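Local atomic coordinates of acyl-coenzyme A oxidase acox-1.1 (Caenorhabditis elegans, PDB entry 5K3H), a protein that catalyses the FAD-dependent first step of peroxisomal beta-oxidation, desaturating saturated acyl-CoA to (2E)-enoyl-CoA and reducing oxygen to hydrogen peroxide. Residues G240-M243 with A244-V248; A381-H384 with A385-G389; S392-T395 with H396-E400; A562-D565 with L566-H570. All blocks are in the same frame, centred on the assembly; numbering follows the deposited sequence.

Contact 1. Residues G240-M243 with A244-V248; sequences GPKM and AYNIV
Lys242 and Asn246 run past one another, the lysine side chain heading for the carbonyls of Tyr245 and Val248 and the carboxamide for the backbone of Lys242. Asn246 bridges the N-H and C=O of Lys242: OD1 takes the Lys242 N-H at 2.8 Å on an in-plane lone pair, while ND2 gives a nearly straight bond (163°) to Lys242 O at 3.0 Å. The two bonds fix the flip of the amide, although ND2 arrives well above the plane of the carbonyl it meets. The lysine chain, extended at first and then bent at chi3 (-67°), carries its ammonium over the type I turn from Tyr245 to Val248. There NZ bonds Tyr245 O at 2.8 Å and Val248 O at 3.0 Å, with Asn250 OD1 as a third acceptor, and the three oxygens would probably compensate a buried positive charge. Within the loop Met243 is on the looser, partly exposed side, its CG 4.3 Å from Ala244 CB, but Tyr414 of the second subunit packs over that flank. The loop joins strand 234-238 to strand 251-255. Ala244 and Tyr245 lie against helix 420-428, Ile247 against helix 68-85, and Val248 touches helix 114-127 close to the FAD-binding Gly191.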
loop_
_atom_site.group_PDB
_atom_site.type_symbol
_atom_site.label_atom_id
_atom_site.label_comp_id
_atom_site.label_asym_id
_atom_site.label_seq_id
_atom_site.Cartn_x
_atom_site.Cartn_y
_atom_site.Cartn_z
ATOM N N GLY B 240 0.889 -11.797 17.912
ATOM C CA GLY B 240 -0.293 -11.923 17.080
ATOM C C GLY B 240 -0.024 -11.773 15.590
ATOM O O GLY B 240 1.068 -11.374 15.176
ATOM N N PRO B 241 -1.041 -12.017 14.763
ATOM C CA PRO B 241 -0.857 -11.935 13.310
ATOM C C PRO B 241 -0.610 -10.508 12.832
ATOM O O PRO B 241 -0.899 -9.520 13.520
ATOM C CB PRO B 241 -2.177 -12.490 12.754
ATOM C CG PRO B 241 -3.184 -12.160 13.845
ATOM C CD PRO B 241 -2.439 -12.325 15.133
ATOM N N LYS B 242 0.021 -10.416 11.653
ATOM C CA LYS B 242 0.472 -9.153 11.074
ATOM C C LYS B 242 -0.001 -9.022 9.630
ATOM O O LYS B 242 -0.630 -9.931 9.060
ATOM C CB LYS B 242 1.994 -9.011 11.163
ATOM C CG LYS B 242 2.525 -9.062 12.579
ATOM C CD LYS B 242 3.983 -9.278 12.593
ATOM C CE LYS B 242 4.251 -10.656 12.064
ATOM N NZ LYS B 242 5.680 -10.935 11.894
ATOM N N MET B 243 0.292 -7.850 9.048
ATOM C CA MET B 243 -0.119 -7.589 7.674
ATOM C C MET B 243 0.711 -8.397 6.681
ATOM O O MET B 243 0.227 -8.748 5.606
ATOM C CB MET B 243 -0.057 -6.086 7.375
ATOM C CG MET B 243 1.260 -5.561 6.859
ATOM S SD MET B 243 1.164 -3.784 6.504
ATOM C CE MET B 243 0.895 -3.739 4.728
ATOM N N ALA B 244 1.934 -8.737 7.034
ATOM C CA ALA B 244 2.756 -9.590 6.190
ATOM C C ALA B 244 3.855 -10.154 7.077
ATOM O O ALA B 244 3.877 -9.915 8.289
ATOM C CB ALA B 244 3.302 -8.818 4.977
ATOM N N TYR B 245 4.766 -10.915 6.474
ATOM C CA TYR B 245 5.955 -11.374 7.197
ATOM C C TYR B 245 5.577 -12.284 8.366
ATOM O O TYR B 245 6.151 -12.195 9.448
ATOM C CB TYR B 245 6.760 -10.169 7.692
ATOM C CG TYR B 245 8.212 -10.460 7.925
ATOM C CD1 TYR B 245 8.980 -11.025 6.917
ATOM C CD2 TYR B 245 8.831 -10.123 9.122
ATOM C CE1 TYR B 245 10.317 -11.285 7.098
ATOM C CE2 TYR B 245 10.192 -10.370 9.317
ATOM C CZ TYR B 245 10.925 -10.956 8.296
ATOM O OH TYR B 245 12.272 -11.219 8.449
ATOM N N ASN B 246 4.587 -13.148 8.159
ATOM C CA ASN B 246 3.923 -13.810 9.273
ATOM C C ASN B 246 4.582 -15.113 9.704
ATOM O O ASN B 246 4.134 -15.711 10.689
ATOM C CB ASN B 246 2.461 -14.048 8.929
ATOM C CG ASN B 246 1.623 -12.814 9.182
ATOM O OD1 ASN B 246 1.527 -12.360 10.324
ATOM N ND2 ASN B 246 1.023 -12.252 8.126
ATOM N N ILE B 247 5.639 -15.554 9.014
ATOM C CA ILE B 247 6.398 -16.708 9.479
ATOM C C ILE B 247 7.317 -16.331 10.632
ATOM O O ILE B 247 7.704 -17.198 11.423
ATOM C CB ILE B 247 7.156 -17.339 8.295
ATOM C CG1 ILE B 247 6.153 -17.765 7.209
ATOM C CG2 ILE B 247 8.051 -18.489 8.760
ATOM C CD1 ILE B 247 6.747 -18.407 5.954
ATOM N N VAL B 248 7.681 -15.056 10.743
ATOM C CA VAL B 248 8.421 -14.550 11.890
ATOM C C VAL B 248 7.458 -14.373 13.053
ATOM O O VAL B 248 6.434 -13.688 12.941
ATOM C CB VAL B 248 9.126 -13.233 11.541
ATOM C CG1 VAL B 248 9.594 -12.512 12.817
ATOM C CG2 VAL B 248 10.302 -13.508 10.628
#

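Contact 2. Residues A381-H384 with A385-G389; sequences ADLH and ALTSG
Leu383 and Leu386 cross obliquely at the start of helix 382-408, CD1 of the first meeting CD2 of the second at 4.1 Å. One turn on from Leu383, Thr387 folds back on the Leu383 carbonyl: its OG1 stands beside its own backbone N (chi1 -75°) and bonds Leu383 O at 3.1 Å. The Thr387 N-H reaches that oxygen too, at 3.0 Å, from the opposite face of the carbonyl plane, so a single acceptor holds two donors of one residue. A valine in place of Thr387 would probably keep the helical bond but leave Leu383 O without its second donor and the branch free of its polar tether. Ser388 does something similar, though 2.5 Å from its OG to His384 O is too short to trust in detail; OG lies over one face of the His384 ring, with Gln443 OE1 as a further partner. Ala385, by contrast, meets the first turn through its backbone, its N-H bonding Ala381 O at 3.0 Å. Leu383 and Thr387 face helix 338-367, and Ala385 faces helix 437-456. Bonding the carbonyl four residues back is a familiar way for serine and threonine to satisfy their hydroxyls within alpha-helices, here in the C-alpha1 helical domain of the acyl-CoA oxidases.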
loop_
_atom_site.group_PDB
_atom_site.type_symbol
_atom_site.label_atom_id
_atom_site.label_comp_id
_atom_site.label_asym_id
_atom_site.label_seq_id
_atom_site.Cartn_x
_atom_site.Cartn_y
_atom_site.Cartn_z
ATOM N N ALA B 381 30.251 10.179 10.677
ATOM C CA ALA B 381 29.070 11.003 10.966
ATOM C C ALA B 381 28.381 11.415 9.675
ATOM O O ALA B 381 27.176 11.216 9.525
ATOM C CB ALA B 381 29.449 12.228 11.766
ATOM N N ASP B 382 29.164 12.007 8.766
ATOM C CA ASP B 382 28.812 12.181 7.356
ATOM C C ASP B 382 28.007 10.994 6.831
ATOM O O ASP B 382 27.067 11.168 6.047
ATOM C CB ASP B 382 30.085 12.346 6.505
ATOM C CG ASP B 382 30.221 13.742 5.879
ATOM O OD1 ASP B 382 30.052 13.895 4.638
ATOM O OD2 ASP B 382 30.514 14.699 6.635
ATOM N N LEU B 383 28.360 9.785 7.265
ATOM C CA LEU B 383 27.754 8.576 6.737
ATOM C C LEU B 383 26.601 8.062 7.583
ATOM O O LEU B 383 25.642 7.510 7.028
ATOM C CB LEU B 383 28.813 7.480 6.594
ATOM C CG LEU B 383 28.440 6.275 5.723
ATOM C CD1 LEU B 383 28.217 6.686 4.272
ATOM C CD2 LEU B 383 29.511 5.196 5.822
ATOM N N HIS B 384 26.655 8.223 8.906
ATOM C CA HIS B 384 25.525 7.790 9.714
ATOM C C HIS B 384 24.307 8.651 9.434
ATOM O O HIS B 384 23.170 8.171 9.549
ATOM C CB HIS B 384 25.876 7.833 11.203
ATOM C CG HIS B 384 24.764 7.372 12.105
ATOM N ND1 HIS B 384 24.290 6.074 12.107
ATOM C CD2 HIS B 384 24.022 8.043 13.020
ATOM C CE1 HIS B 384 23.312 5.965 12.992
ATOM N NE2 HIS B 384 23.128 7.146 13.558
ATOM N N ALA B 385 24.531 9.923 9.082
ATOM C CA ALA B 385 23.436 10.827 8.732
ATOM C C ALA B 385 22.796 10.443 7.402
ATOM O O ALA B 385 21.563 10.351 7.293
ATOM C CB ALA B 385 23.960 12.257 8.672
ATOM N N LEU B 386 23.624 10.200 6.385
ATOM C CA LEU B 386 23.123 9.845 5.062
ATOM C C LEU B 386 22.371 8.524 5.091
ATOM O O LEU B 386 21.290 8.396 4.504
ATOM C CB LEU B 386 24.293 9.783 4.082
ATOM C CG LEU B 386 24.010 9.163 2.710
ATOM C CD1 LEU B 386 23.274 10.128 1.786
ATOM C CD2 LEU B 386 25.326 8.668 2.089
ATOM N N THR B 387 22.948 7.525 5.756
ATOM C CA THR B 387 22.318 6.219 5.921
ATOM C C THR B 387 20.937 6.333 6.568
ATOM O O THR B 387 20.013 5.593 6.212
ATOM C CB THR B 387 23.259 5.346 6.745
ATOM O OG1 THR B 387 24.340 4.941 5.901
ATOM C CG2 THR B 387 22.558 4.113 7.317
ATOM N N SER B 388 20.776 7.247 7.528
ATOM C CA SER B 388 19.455 7.432 8.126
ATOM C C SER B 388 18.445 7.867 7.075
ATOM O O SER B 388 17.308 7.381 7.052
ATOM C CB SER B 388 19.511 8.482 9.239
ATOM O OG SER B 388 20.720 8.391 9.971
ATOM N N GLY B 389 18.835 8.806 6.215
ATOM C CA GLY B 389 17.964 9.214 5.132
ATOM C C GLY B 389 17.756 8.113 4.117
ATOM O O GLY B 389 16.639 7.898 3.647
#

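Contact 3. Residues S392-T395 with H396-E400; sequences SVVT and HQTGE
The shortest polar contact is Thr398 OG1 to Val394 O, 2.6 Å. The Thr398 N-H reaches the same oxygen at 2.8 Å from the opposite face of the carbonyl plane, so Val394 O receives both the hydroxyl and the amide of one residue. A chi1 of -64° sets the hydroxyl beside the threonine's own N, from where it can turn back along the helix. On the flanks the regular helical bonds run from Gln397 N to Val393 O at 2.8 Å and from His396 N to Ser392 O at 3.1 Å. Thr395 uses its hydroxyl in the same backward sense, on Lys391 O. Further out, Val393 and Gln397 run alongside one another in the same direction. The extended glutamine chain brings NE2 to 3.6 Å from Val393 CG1, and its CG rests 3.3 Å from Val393 O. Val394 CG1 touches Thr398 OG1 at 3.8 Å, the two side chains set at a slant. Helix 520-553 packs on Val393 and Gln397, and helix 300-319 on Val394 and Thr398. The chemistry implies a division of labour round helix 382-408: threonine hydroxyls are used on carbonyls four residues back, which probably lets them pack against other helices with their hydrogen-bonding needs met, while Ser392 and His396, residues of an ATP site shared between the subunits, stand one turn apart on a different face from Thr398.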
loop_
_atom_site.group_PDB
_atom_site.type_symbol
_atom_site.label_atom_id
_atom_site.label_comp_id
_atom_site.label_asym_id
_atom_site.label_seq_id
_atom_site.Cartn_x
_atom_site.Cartn_y
_atom_site.Cartn_z
ATOM N N SER B 392 15.046 5.640 5.065
ATOM C CA SER B 392 13.707 6.219 4.991
ATOM C C SER B 392 13.247 6.376 3.542
ATOM O O SER B 392 12.130 5.976 3.188
ATOM C CB SER B 392 13.678 7.557 5.723
ATOM O OG SER B 392 12.418 8.182 5.575
ATOM N N VAL B 393 14.088 6.972 2.690
ATOM C CA VAL B 393 13.673 7.287 1.323
ATOM C C VAL B 393 13.587 6.016 0.478
ATOM O O VAL B 393 12.664 5.848 -0.330
ATOM C CB VAL B 393 14.627 8.326 0.694
ATOM C CG1 VAL B 393 14.363 8.483 -0.822
ATOM C CG2 VAL B 393 14.521 9.641 1.413
ATOM N N VAL B 394 14.568 5.126 0.606
ATOM C CA VAL B 394 14.540 3.911 -0.198
ATOM C C VAL B 394 13.322 3.058 0.164
ATOM O O VAL B 394 12.665 2.478 -0.712
ATOM C CB VAL B 394 15.853 3.127 -0.022
ATOM C CG1 VAL B 394 15.736 1.736 -0.634
ATOM C CG2 VAL B 394 17.058 3.914 -0.592
ATOM N N THR B 395 12.994 2.964 1.450
ATOM C CA THR B 395 11.844 2.155 1.837
ATOM C C THR B 395 10.542 2.746 1.324
ATOM O O THR B 395 9.654 2.013 0.875
ATOM C CB THR B 395 11.808 1.998 3.350
ATOM O OG1 THR B 395 13.014 1.334 3.762
ATOM C CG2 THR B 395 10.567 1.197 3.784
ATOM N N HIS B 396 10.406 4.065 1.401
ATOM C CA HIS B 396 9.200 4.726 0.911
ATOM C C HIS B 396 9.095 4.619 -0.596
ATOM O O HIS B 396 8.046 4.240 -1.117
ATOM C CB HIS B 396 9.184 6.189 1.347
ATOM C CG HIS B 396 8.118 7.004 0.678
ATOM N ND1 HIS B 396 6.808 7.016 1.111
ATOM C CD2 HIS B 396 8.167 7.823 -0.401
ATOM C CE1 HIS B 396 6.095 7.800 0.324
ATOM N NE2 HIS B 396 6.895 8.299 -0.602
ATOM N N GLN B 397 10.185 4.918 -1.315
ATOM C CA GLN B 397 10.175 4.840 -2.775
ATOM C C GLN B 397 10.059 3.411 -3.283
ATOM O O GLN B 397 9.476 3.186 -4.358
ATOM C CB GLN B 397 11.432 5.476 -3.348
ATOM C CG GLN B 397 11.423 6.962 -3.196
ATOM C CD GLN B 397 12.482 7.627 -4.003
ATOM O OE1 GLN B 397 13.285 6.977 -4.664
ATOM N NE2 GLN B 397 12.544 8.939 -3.900
ATOM N N THR B 398 10.603 2.438 -2.544
ATOM C CA THR B 398 10.382 1.038 -2.900
ATOM C C THR B 398 8.905 0.687 -2.781
ATOM O O THR B 398 8.330 0.094 -3.697
ATOM C CB THR B 398 11.209 0.108 -2.009
ATOM O OG1 THR B 398 12.599 0.340 -2.234
ATOM C CG2 THR B 398 10.917 -1.322 -2.344
ATOM N N GLY B 399 8.270 1.081 -1.666
ATOM C CA GLY B 399 6.839 0.833 -1.475
ATOM C C GLY B 399 5.959 1.495 -2.524
ATOM O O GLY B 399 5.002 0.889 -3.019
ATOM N N GLU B 400 6.266 2.748 -2.874
ATOM C CA GLU B 400 5.566 3.423 -3.970
ATOM C C GLU B 400 5.650 2.621 -5.269
ATOM O O GLU B 400 4.636 2.398 -5.942
ATOM C CB GLU B 400 6.160 4.821 -4.149
ATOM C CG GLU B 400 5.700 5.582 -5.392
ATOM C CD GLU B 400 6.506 6.885 -5.666
ATOM O OE1 GLU B 400 7.272 7.370 -4.763
ATOM O OE2 GLU B 400 6.366 7.421 -6.810
#

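Contact 4. Residues A562-D565 with L566-H570; sequences ALSD and LLHLH
Ser564 and His568 carry the polar side of this helical turn. The imidazole bends back over the preceding turn, its CG beside its own backbone N (chi1 -86°), and ND1 donates to Ser564 O at 2.9 Å. The acceptor lies close to the ring plane at the edge, although ND1 stands well above the plane of the carbonyl. From the opposite face of that plane comes the His568 N-H, also at 2.9 Å, so one oxygen takes two donors of the same residue. The other ring nitrogen, NE2, bonds Gly487 O; with a carbonyl oxygen at each nitrogen, a doubly protonated, positively charged ring would probably be favoured. Tyr603 meets the ring with nearly parallel planes. A leucine in place of His568 would probably leave both Ser564 O and Gly487 O short of a donor and lose the ring partner of Tyr603. Among the backbone bonds, Leu567 N to Leu563 O is short at 2.7 Å, and Leu569 N to Asp565 O is 3.1 Å. As for charge, Asp565 OD2 makes a salt bridge with Lys606 NZ. The apolar contact is made by Leu563 and Leu566, whose methyls CD2 and CD1 meet at 4.2 Å. Helix 557-577 is thus wedged among helices 338-367, 520-553 and 590-616: Leu566 touches all three, Leu563 the first two, Leu567 helix 520-553, and Leu569 helices 338-367 and 590-616.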
loop_
_atom_site.group_PDB
_atom_site.type_symbol
_atom_site.label_atom_id
_atom_site.label_comp_id
_atom_site.label_asym_id
_atom_site.label_seq_id
_atom_site.Cartn_x
_atom_site.Cartn_y
_atom_site.Cartn_z
ATOM N N ALA B 562 22.947 0.755 -21.943
ATOM C CA ALA B 562 21.670 0.352 -21.363
ATOM C C ALA B 562 21.418 1.086 -20.058
ATOM O O ALA B 562 20.317 1.593 -19.825
ATOM C CB ALA B 562 21.641 -1.161 -21.140
ATOM N N LEU B 563 22.428 1.140 -19.184
ATOM C CA LEU B 563 22.266 1.823 -17.910
ATOM C C LEU B 563 22.231 3.332 -18.080
ATOM O O LEU B 563 21.554 4.027 -17.321
ATOM C CB LEU B 563 23.388 1.411 -16.969
ATOM C CG LEU B 563 23.240 -0.051 -16.560
ATOM C CD1 LEU B 563 24.367 -0.466 -15.637
ATOM C CD2 LEU B 563 21.867 -0.300 -15.909
ATOM N N SER B 564 22.920 3.850 -19.088
ATOM C CA SER B 564 22.855 5.275 -19.356
ATOM C C SER B 564 21.456 5.677 -19.787
ATOM O O SER B 564 20.973 6.748 -19.403
ATOM C CB SER B 564 23.888 5.645 -20.416
ATOM O OG SER B 564 23.718 6.972 -20.884
ATOM N N ASP B 565 20.793 4.837 -20.592
ATOM C CA ASP B 565 19.386 5.079 -20.903
ATOM C C ASP B 565 18.551 5.073 -19.638
ATOM O O ASP B 565 17.679 5.925 -19.458
ATOM C CB ASP B 565 18.834 4.023 -21.859
ATOM C CG ASP B 565 19.449 4.097 -23.223
ATOM O OD1 ASP B 565 20.103 5.119 -23.520
ATOM O OD2 ASP B 565 19.228 3.150 -24.018
ATOM N N LEU B 566 18.778 4.080 -18.768
ATOM C CA LEU B 566 18.067 4.027 -17.492
ATOM C C LEU B 566 18.328 5.278 -16.686
ATOM O O LEU B 566 17.390 5.874 -16.138
ATOM C CB LEU B 566 18.508 2.814 -16.659
ATOM C CG LEU B 566 17.553 1.649 -16.453
ATOM C CD1 LEU B 566 17.912 0.837 -15.223
ATOM C CD2 LEU B 566 16.149 2.158 -16.366
ATOM N N LEU B 567 19.601 5.702 -16.629
ATOM C CA LEU B 567 19.976 6.865 -15.826
ATOM C C LEU B 567 19.299 8.131 -16.328
ATOM O O LEU B 567 18.831 8.951 -15.524
ATOM C CB LEU B 567 21.489 7.053 -15.853
ATOM C CG LEU B 567 21.940 8.385 -15.242
ATOM C CD1 LEU B 567 21.694 8.502 -13.729
ATOM C CD2 LEU B 567 23.385 8.617 -15.593
ATOM N N HIS B 568 19.217 8.294 -17.654
ATOM C CA HIS B 568 18.574 9.476 -18.219
ATOM C C HIS B 568 17.090 9.490 -17.930
ATOM O O HIS B 568 16.511 10.566 -17.747
ATOM C CB HIS B 568 18.797 9.566 -19.725
ATOM C CG HIS B 568 20.071 10.237 -20.101
ATOM N ND1 HIS B 568 21.263 9.552 -20.241
ATOM C CD2 HIS B 568 20.359 11.547 -20.282
ATOM C CE1 HIS B 568 22.222 10.410 -20.539
ATOM N NE2 HIS B 568 21.700 11.627 -20.564
ATOM N N LEU B 569 16.448 8.317 -17.930
ATOM C CA LEU B 569 15.058 8.238 -17.473
ATOM C C LEU B 569 14.936 8.664 -16.014
ATOM O O LEU B 569 14.066 9.472 -15.652
ATOM C CB LEU B 569 14.533 6.813 -17.642
ATOM C CG LEU B 569 13.100 6.528 -17.175
ATOM C CD1 LEU B 569 12.078 7.403 -17.929
ATOM C CD2 LEU B 569 12.776 5.060 -17.331
ATOM N N HIS B 570 15.831 8.141 -15.168
ATOM C CA HIS B 570 15.811 8.435 -13.741
ATOM C C HIS B 570 15.905 9.935 -13.480
ATOM O O HIS B 570 15.074 10.506 -12.760
ATOM C CB HIS B 570 16.957 7.669 -13.060
ATOM C CG HIS B 570 16.957 7.743 -11.559
ATOM N ND1 HIS B 570 15.927 7.257 -10.784
ATOM C CD2 HIS B 570 17.888 8.211 -10.692
ATOM C CE1 HIS B 570 16.208 7.448 -9.507
ATOM N NE2 HIS B 570 17.395 8.020 -9.424
#

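Overall arrangement
Contacts 2 and 3 are successive parts of helix 382-408, their centres 16 Å apart, and contact 3 holds Ser392 and His396 of the ATP site. Ser388 of contact 2 lies about 7 Å from Ser392, side chain to side chain. Contact 4 belongs to another helix, but its nearest atoms come within about 6 Å of contact 3, and the Leu569 side chain is about 7 Å from that of His342, an ATP-binding residue by similarity. Contact 1 stands apart in the beta region, its centre 37 Å from that of contact 4 and across the chain's centre from it; it borders the FAD site shared between the subunits, with the Val248 side chain about 4 Å from Gly191.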